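Local coordinates for protein mediator of RNA polymerase II transcription subunit 18 (Schizosaccharomyces pombe, PDB 3C0T) that forms part of the Mediator complex, a coactivator that conveys signals from gene-specific regulatory proteins to the basal RNA polymerase II transcription machinery, at residues Ser23-Gly28 against Lys193-Ala198; Thr136-Tyr141 against Trp165-Tyr170. All blocks are in the same frame, centred on the assembly; numbering follows the deposited sequence.

How the contacts relate
From the N terminus the chain passes through helix 15-25 and turns into strand 27-41, supplying the first half of contact 1. Much later, strand 136-146 receives strand 165-173 as its antiparallel neighbour in contact 2, closing a short loop of 23 residues between the paired segments. Helix 179-196 follows, and the region at its C-terminal end returns to the end of helix 15-25, so contact 1 closes a far longer loop of 164 residues that contains contact 2 entirely. The two centres lie about 11 Å apart and meet directly where Leu-26 packs on Val-138. Contact 2 joins neighbouring strands within the sheet, whereas contact 1 brings together two helix ends beside it.

Contact 1 of 2, residues Ser23-Gly28 against Lys193-Ala198; sequences SKTLDG and KTLLSA
Thr-25 and Leu-26 meet Leu-195 and Leu-196 in a small patch, mostly leucine methyls plus the CB and OG1 of Thr-25, with no hydrogen bond between the two segments. Leu-26 splits its methyls between the two leucines: CD2 lies 4.0 Å from Leu-195 CD1, and CD1 lies 4.1 Å from Leu-196 CD2. It slides past Leu-195 in the opposite direction but crosses Leu-196 at about a right angle. Thr-25 adds two further touches, its CB lying 4.1 Å from Leu-195 CD2, while its OG1 is the same distance, 4.1 Å, from Leu-196 CD2. The backbones stay well apart, the nearest CA atoms, those of Thr-25 and Leu-195, being separated by 7.7 Å.

The threonine hydroxyl donates to Ser-21 O in its own helix, with OG1 placed between the backbone N and the carbonyl carbon (chi1 70°). A polar atom beside Leu-196 is thereby satisfied without a partner across the contact. On the other segment, Ser-197 OG donates to Thr-194 O over 2.7 Å, tilted 29° from the carbonyl plane, and ties Ser-197 back to Thr-194. Farther out, Leu-26 and Leu-195 both touch Phe-133 of strand 118-133, and Leu-26 also Tyr-131. Leu-202 touches Leu-196, while Asp-27 bonds through its backbone to Phe-132. Leu-26 is the first residue to leave helical geometry, so the patch sits at a helix-to-strand junction. Such mainly apolar helix-end packing beside the wall of an antiparallel beta-barrel fits the Med18 fold.

Contact 2 of 2, residues Thr136-Tyr141 against Trp165-Tyr170; sequences TTVRIY and WILHVY
An antiparallel strand pair of the curved Med18 sheet joins Thr-136-Tyr-141 to Trp-165-Tyr-170, their axes 4.5 Å apart. Thr-137 with Tyr-170, Arg-139 with His-168, and Tyr-141 with Ile-166 are hydrogen-bonded pairs, each exchanging two N-H...O bonds; Arg-139 N to His-168 O measures 2.8 Å and is almost straight at 177°. On their face, Ile-166 CB stands 3.9 Å from the Tyr-141 ring centroid in a CH-pi contact, displaced toward the rim, and His-168 CB meets that ring's edge. An alanine in place of Tyr-141 would probably open a gap over Ile-166 and leave its CB without the aromatic partner. Thr-137 CB makes the same CH-pi contact, over one face of the Tyr-170 ring, 4.0 Å from its centroid. Arg-139 forms salt bridges through NH1 to Glu-34 and NH2 to Glu-130. Apolar side chains from the chain of another protein pack on Tyr-141 and Ile-166.

On the other face Val-138 CG2 lies 3.7 Å from Leu-167 CD2, Ile-140 CB touches the same methyl, and Val-169 meets helix 179-196, as does Thr-136. Hydrogen-bonded and non-hydrogen-bonded pairs thus alternate along this wall of the antiparallel Med18 beta-barrel.

Contact 1 of 2, residues Ser23-Gly28 against Lys193-Ala198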
ATOM      1  N   SER A  23       7.154   8.659  16.045  1.00 51.70           N
ATOM      2  CA  SER A  23       7.055  10.117  16.147  1.00 54.53           C
ATOM      3  C   SER A  23       8.272  10.695  16.840  1.00 55.10           C
ATOM      4  O   SER A  23       8.623  11.856  16.640  1.00 54.48           O
ATOM      5  CB  SER A  23       5.797  10.534  16.919  1.00 55.07           C
ATOM      6  OG  SER A  23       4.637  10.406  16.119  1.00 59.22           O
ATOM      7  N   LYS A  24       8.907   9.879  17.667  1.00 57.23           N
ATOM      8  CA  LYS A  24      10.085  10.309  18.394  1.00 59.86           C
ATOM      9  C   LYS A  24      11.336  10.247  17.517  1.00 60.61           C
ATOM     10  O   LYS A  24      12.249  11.052  17.688  1.00 61.13           O
ATOM     11  CB  LYS A  24      10.273   9.435  19.636  1.00 62.30           C
ATOM     12  CG  LYS A  24      11.616   9.600  20.336  1.00 67.56           C
ATOM     13  CD  LYS A  24      11.702   8.694  21.559  1.00 72.40           C
ATOM     14  CE  LYS A  24      13.142   8.512  22.044  1.00 75.91           C
ATOM     15  NZ  LYS A  24      13.970   7.716  21.078  1.00 77.93           N
ATOM     16  N   THR A  25      11.372   9.310  16.568  1.00 58.44           N
ATOM     17  CA  THR A  25      12.544   9.164  15.715  1.00 57.03           C
ATOM     18  C   THR A  25      12.432   9.642  14.268  1.00 56.28           C
ATOM     19  O   THR A  25      13.456   9.884  13.628  1.00 57.82           O
ATOM     20  CB  THR A  25      13.027   7.697  15.684  1.00 56.71           C
ATOM     21  OG1 THR A  25      12.091   6.895  14.958  1.00 58.28           O
ATOM     22  CG2 THR A  25      13.147   7.149  17.095  1.00 58.21           C
ATOM     23  N   LEU A  26      11.215   9.796  13.751  1.00 53.55           N
ATOM     24  CA  LEU A  26      11.045  10.215  12.360  1.00 50.86           C
ATOM     25  C   LEU A  26      10.301  11.527  12.194  1.00 51.11           C
ATOM     26  O   LEU A  26       9.791  12.094  13.159  1.00 51.71           O
ATOM     27  CB  LEU A  26      10.287   9.137  11.582  1.00 48.51           C
ATOM     28  CG  LEU A  26      10.822   7.710  11.668  1.00 48.31           C
ATOM     29  CD1 LEU A  26       9.927   6.778  10.872  1.00 46.06           C
ATOM     30  CD2 LEU A  26      12.244   7.669  11.126  1.00 47.22           C
ATOM     31  N   ASP A  27      10.252  12.009  10.957  1.00 50.49           N
ATOM     32  CA  ASP A  27       9.515  13.225  10.656  1.00 51.37           C
ATOM     33  C   ASP A  27       8.095  12.808  10.257  1.00 52.90           C
ATOM     34  O   ASP A  27       7.878  11.711   9.728  1.00 50.46           O
ATOM     35  CB  ASP A  27      10.173  14.004   9.513  1.00 53.36           C
ATOM     36  CG  ASP A  27      11.531  14.594   9.905  1.00 57.18           C
ATOM     37  OD1 ASP A  27      11.723  14.939  11.096  1.00 57.63           O
ATOM     38  OD2 ASP A  27      12.401  14.726   9.017  1.00 57.94           O
ATOM     39  N   GLY A  28       7.134  13.688  10.510  1.00 52.93           N
ATOM     40  CA  GLY A  28       5.754  13.387  10.193  1.00 53.72           C
ATOM     41  C   GLY A  28       4.975  13.338  11.492  1.00 54.67           C
ATOM     42  O   GLY A  28       5.430  13.890  12.490  1.00 56.54           O
ATOM     43  N   LYS A 193      16.039   1.030   8.585  1.00 47.94           N
ATOM     44  CA  LYS A 193      15.870  -0.281   9.193  1.00 48.93           C
ATOM     45  C   LYS A 193      16.481  -0.345  10.594  1.00 51.12           C
ATOM     46  O   LYS A 193      15.815  -0.775  11.541  1.00 51.66           O
ATOM     47  CB  LYS A 193      16.510  -1.360   8.317  1.00 51.13           C
ATOM     48  CG  LYS A 193      16.301  -2.796   8.799  1.00 52.32           C
ATOM     49  CD  LYS A 193      17.171  -3.753   7.993  1.00 57.62           C
ATOM     50  CE  LYS A 193      16.627  -5.178   7.994  1.00 61.26           C
ATOM     51  NZ  LYS A 193      16.525  -5.765   9.359  1.00 64.48           N
ATOM     52  N   THR A 194      17.739   0.068  10.742  1.00 50.75           N
ATOM     53  CA  THR A 194      18.352   0.005  12.061  1.00 52.55           C
ATOM     54  C   THR A 194      17.731   1.049  12.978  1.00 52.53           C
ATOM     55  O   THR A 194      17.661   0.859  14.190  1.00 53.31           O
ATOM     56  CB  THR A 194      19.914   0.179  12.020  1.00 53.09           C
ATOM     57  OG1 THR A 194      20.288   1.428  12.612  1.00 54.10           O
ATOM     58  CG2 THR A 194      20.422   0.111  10.612  1.00 51.31           C
ATOM     59  N   LEU A 195      17.260   2.146  12.407  1.00 51.61           N
ATOM     60  CA  LEU A 195      16.627   3.168  13.230  1.00 53.21           C
ATOM     61  C   LEU A 195      15.315   2.640  13.848  1.00 52.64           C
ATOM     62  O   LEU A 195      14.928   3.076  14.931  1.00 54.20           O
ATOM     63  CB  LEU A 195      16.326   4.420  12.402  1.00 52.82           C
ATOM     64  CG  LEU A 195      16.728   5.779  12.982  1.00 54.32           C
ATOM     65  CD1 LEU A 195      15.973   6.878  12.244  1.00 53.44           C
ATOM     66  CD2 LEU A 195      16.412   5.838  14.451  1.00 54.58           C
ATOM     67  N   LEU A 196      14.647   1.702  13.174  1.00 50.49           N
ATOM     68  CA  LEU A 196      13.376   1.151  13.665  1.00 51.89           C
ATOM     69  C   LEU A 196      13.489  -0.265  14.227  1.00 52.10           C
ATOM     70  O   LEU A 196      12.491  -0.841  14.674  1.00 50.58           O
ATOM     71  CB  LEU A 196      12.322   1.111  12.544  1.00 50.72           C
ATOM     72  CG  LEU A 196      12.028   2.314  11.643  1.00 50.86           C
ATOM     73  CD1 LEU A 196      10.704   2.068  10.942  1.00 48.25           C
ATOM     74  CD2 LEU A 196      11.970   3.597  12.444  1.00 49.89           C
ATOM     75  N   SER A 197      14.695  -0.825  14.188  1.00 51.87           N
ATOM     76  CA  SER A 197      14.935  -2.186  14.664  1.00 50.60           C
ATOM     77  C   SER A 197      14.664  -2.376  16.147  1.00 50.47           C
ATOM     78  O   SER A 197      14.484  -3.502  16.603  1.00 50.94           O
ATOM     79  CB  SER A 197      16.379  -2.588  14.371  1.00 50.74           C
ATOM     80  OG  SER A 197      17.278  -1.717  15.045  1.00 50.81           O
ATOM     81  N   ALA A 198      14.653  -1.285  16.902  1.00 51.52           N
ATOM     82  CA  ALA A 198      14.408  -1.367  18.338  1.00 53.99           C
ATOM     83  C   ALA A 198      12.953  -1.697  18.640  1.00 55.34           C
ATOM     84  O   ALA A 198      12.636  -2.135  19.746  1.00 55.94           O
ATOM     85  CB  ALA A 198      14.789  -0.052  19.018  1.00 52.87           C
TER

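Contact 2 of 2, residues Thr136-Tyr141 against Trp165-Tyr170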
ATOM      1  N   THR A 136      13.247   8.392   2.665  1.00 49.23           N
ATOM      2  CA  THR A 136      12.412   7.215   2.481  1.00 49.82           C
ATOM      3  C   THR A 136      11.087   7.509   3.170  1.00 48.60           C
ATOM      4  O   THR A 136      10.993   8.427   3.989  1.00 49.60           O
ATOM      5  CB  THR A 136      13.027   5.950   3.122  1.00 50.25           C
ATOM      6  OG1 THR A 136      12.909   6.042   4.547  1.00 53.51           O
ATOM      7  CG2 THR A 136      14.487   5.809   2.744  1.00 47.54           C
ATOM      8  N   THR A 137      10.066   6.734   2.833  1.00 47.33           N
ATOM      9  CA  THR A 137       8.753   6.904   3.421  1.00 45.08           C
ATOM     10  C   THR A 137       8.430   5.668   4.241  1.00 45.07           C
ATOM     11  O   THR A 137       8.700   4.538   3.820  1.00 44.29           O
ATOM     12  CB  THR A 137       7.669   7.064   2.335  1.00 47.60           C
ATOM     13  OG1 THR A 137       7.915   8.259   1.587  1.00 51.21           O
ATOM     14  CG2 THR A 137       6.279   7.146   2.967  1.00 47.59           C
ATOM     15  N   VAL A 138       7.879   5.875   5.427  1.00 43.26           N
ATOM     16  CA  VAL A 138       7.501   4.747   6.252  1.00 45.16           C
ATOM     17  C   VAL A 138       6.034   4.921   6.587  1.00 46.06           C
ATOM     18  O   VAL A 138       5.624   5.887   7.239  1.00 47.64           O
ATOM     19  CB  VAL A 138       8.381   4.643   7.511  1.00 46.39           C
ATOM     20  CG1 VAL A 138       8.942   5.987   7.847  1.00 51.22           C
ATOM     21  CG2 VAL A 138       7.591   4.065   8.663  1.00 44.84           C
ATOM     22  N   ARG A 139       5.243   3.977   6.098  1.00 44.81           N
ATOM     23  CA  ARG A 139       3.806   3.989   6.281  1.00 44.33           C
ATOM     24  C   ARG A 139       3.367   2.841   7.194  1.00 43.79           C
ATOM     25  O   ARG A 139       3.826   1.706   7.043  1.00 43.76           O
ATOM     26  CB  ARG A 139       3.144   3.874   4.897  1.00 44.81           C
ATOM     27  CG  ARG A 139       1.650   3.648   4.912  1.00 48.30           C
ATOM     28  CD  ARG A 139       1.094   3.404   3.506  1.00 48.26           C
ATOM     29  NE  ARG A 139       1.127   4.599   2.667  1.00 48.17           N
ATOM     30  CZ  ARG A 139       0.265   4.829   1.679  1.00 48.05           C
ATOM     31  NH1 ARG A 139      -0.687   3.943   1.409  1.00 44.14           N
ATOM     32  NH2 ARG A 139       0.331   5.958   0.981  1.00 47.54           N
ATOM     33  N   ILE A 140       2.515   3.149   8.170  1.00 40.89           N
ATOM     34  CA  ILE A 140       1.984   2.128   9.065  1.00 38.77           C
ATOM     35  C   ILE A 140       0.484   2.194   8.794  1.00 39.46           C
ATOM     36  O   ILE A 140      -0.151   3.233   8.989  1.00 38.00           O
ATOM     37  CB  ILE A 140       2.335   2.414  10.554  1.00 36.07           C
ATOM     38  CG1 ILE A 140       1.814   1.277  11.437  1.00 35.83           C
ATOM     39  CG2 ILE A 140       1.795   3.759  10.991  1.00 37.93           C
ATOM     40  CD1 ILE A 140       2.379   1.301  12.852  1.00 34.34           C
ATOM     41  N   TYR A 141      -0.083   1.092   8.320  1.00 40.26           N
ATOM     42  CA  TYR A 141      -1.491   1.105   7.947  1.00 41.35           C
ATOM     43  C   TYR A 141      -2.267  -0.172   8.182  1.00 41.35           C
ATOM     44  O   TYR A 141      -1.716  -1.220   8.510  1.00 43.20           O
ATOM     45  CB  TYR A 141      -1.623   1.445   6.460  1.00 37.62           C
ATOM     46  CG  TYR A 141      -1.114   0.348   5.543  1.00 38.83           C
ATOM     47  CD1 TYR A 141       0.247   0.222   5.249  1.00 40.74           C
ATOM     48  CD2 TYR A 141      -1.993  -0.573   4.968  1.00 41.44           C
ATOM     49  CE1 TYR A 141       0.718  -0.787   4.408  1.00 40.31           C
ATOM     50  CE2 TYR A 141      -1.531  -1.590   4.125  1.00 40.89           C
ATOM     51  CZ  TYR A 141      -0.175  -1.692   3.849  1.00 43.17           C
ATOM     52  OH  TYR A 141       0.287  -2.692   3.006  1.00 42.56           O
ATOM     53  N   TRP A 165      -1.219  -4.074  12.197  1.00 43.86           N
ATOM     54  CA  TRP A 165      -0.976  -2.931  11.332  1.00 42.67           C
ATOM     55  C   TRP A 165       0.222  -3.334  10.493  1.00 43.10           C
ATOM     56  O   TRP A 165       1.096  -4.069  10.964  1.00 42.48           O
ATOM     57  CB  TRP A 165      -0.627  -1.688  12.136  1.00 42.63           C
ATOM     58  CG  TRP A 165      -1.793  -1.086  12.847  1.00 44.11           C
ATOM     59  CD1 TRP A 165      -2.355  -1.518  14.010  1.00 43.63           C
ATOM     60  CD2 TRP A 165      -2.549   0.061  12.433  1.00 42.72           C
ATOM     61  NE1 TRP A 165      -3.417  -0.712  14.353  1.00 43.79           N
ATOM     62  CE2 TRP A 165      -3.560   0.265  13.403  1.00 44.33           C
ATOM     63  CE3 TRP A 165      -2.472   0.934  11.342  1.00 41.20           C
ATOM     64  CZ2 TRP A 165      -4.489   1.312  13.317  1.00 42.76           C
ATOM     65  CZ3 TRP A 165      -3.400   1.982  11.254  1.00 44.64           C
ATOM     66  CH2 TRP A 165      -4.395   2.157  12.239  1.00 43.43           C
ATOM     67  N   ILE A 166       0.259  -2.876   9.250  1.00 41.53           N
ATOM     68  CA  ILE A 166       1.370  -3.202   8.372  1.00 40.76           C
ATOM     69  C   ILE A 166       2.325  -2.022   8.325  1.00 42.80           C
ATOM     70  O   ILE A 166       1.894  -0.870   8.205  1.00 42.09           O
ATOM     71  CB  ILE A 166       0.875  -3.528   6.942  1.00 39.00           C
ATOM     72  CG1 ILE A 166       0.048  -4.814   6.967  1.00 38.15           C
ATOM     73  CG2 ILE A 166       2.062  -3.673   5.979  1.00 38.00           C
ATOM     74  CD1 ILE A 166      -0.531  -5.195   5.625  1.00 39.24           C
ATOM     75  N   LEU A 167       3.618  -2.313   8.447  1.00 43.39           N
ATOM     76  CA  LEU A 167       4.655  -1.288   8.396  1.00 44.87           C
ATOM     77  C   LEU A 167       5.362  -1.452   7.062  1.00 44.42           C
ATOM     78  O   LEU A 167       6.049  -2.450   6.846  1.00 45.67           O
ATOM     79  CB  LEU A 167       5.672  -1.474   9.526  1.00 46.70           C
ATOM     80  CG  LEU A 167       5.853  -0.328  10.531  1.00 50.25           C
ATOM     81  CD1 LEU A 167       7.120  -0.574  11.321  1.00 51.50           C
ATOM     82  CD2 LEU A 167       5.960   1.014   9.833  1.00 48.99           C
ATOM     83  N   HIS A 168       5.199  -0.478   6.172  1.00 43.64           N
ATOM     84  CA  HIS A 168       5.811  -0.527   4.847  1.00 43.67           C
ATOM     85  C   HIS A 168       6.792   0.629   4.662  1.00 43.67           C
ATOM     86  O   HIS A 168       6.403   1.799   4.701  1.00 43.30           O
ATOM     87  CB  HIS A 168       4.713  -0.459   3.777  1.00 44.74           C
ATOM     88  CG  HIS A 168       5.214  -0.586   2.370  1.00 48.36           C
ATOM     89  ND1 HIS A 168       4.381  -0.487   1.276  1.00 49.27           N
ATOM     90  CD2 HIS A 168       6.455  -0.804   1.876  1.00 49.21           C
ATOM     91  CE1 HIS A 168       5.088  -0.638   0.170  1.00 47.15           C
ATOM     92  NE2 HIS A 168       6.349  -0.830   0.505  1.00 48.61           N
ATOM     93  N   VAL A 169       8.067   0.298   4.471  1.00 42.90           N
ATOM     94  CA  VAL A 169       9.095   1.314   4.272  1.00 43.34           C
ATOM     95  C   VAL A 169       9.548   1.236   2.819  1.00 43.96           C
ATOM     96  O   VAL A 169       9.887   0.156   2.325  1.00 46.40           O
ATOM     97  CB  VAL A 169      10.310   1.082   5.197  1.00 42.96           C
ATOM     98  CG1 VAL A 169      11.301   2.237   5.053  1.00 40.29           C
ATOM     99  CG2 VAL A 169       9.839   0.962   6.648  1.00 43.96           C
ATOM    100  N   TYR A 170       9.562   2.371   2.132  1.00 42.25           N
ATOM    101  CA  TYR A 170       9.940   2.359   0.731  1.00 44.78           C
ATOM    102  C   TYR A 170      10.474   3.677   0.206  1.00 46.47           C
ATOM    103  O   TYR A 170      10.371   4.720   0.851  1.00 45.08           O
ATOM    104  CB  TYR A 170       8.733   1.966  -0.134  1.00 44.95           C
ATOM    105  CG  TYR A 170       7.576   2.948  -0.043  1.00 46.66           C
ATOM    106  CD1 TYR A 170       6.658   2.886   1.006  1.00 47.14           C
ATOM    107  CD2 TYR A 170       7.430   3.974  -0.980  1.00 47.29           C
ATOM    108  CE1 TYR A 170       5.623   3.826   1.124  1.00 47.82           C
ATOM    109  CE2 TYR A 170       6.406   4.917  -0.870  1.00 45.55           C
ATOM    110  CZ  TYR A 170       5.508   4.839   0.187  1.00 48.69           C
ATOM    111  OH  TYR A 170       4.516   5.797   0.325  1.00 50.64           O
TER
HETATM  112  O   HOH W   1      10.156   7.892  -0.297  1.00 53.00           O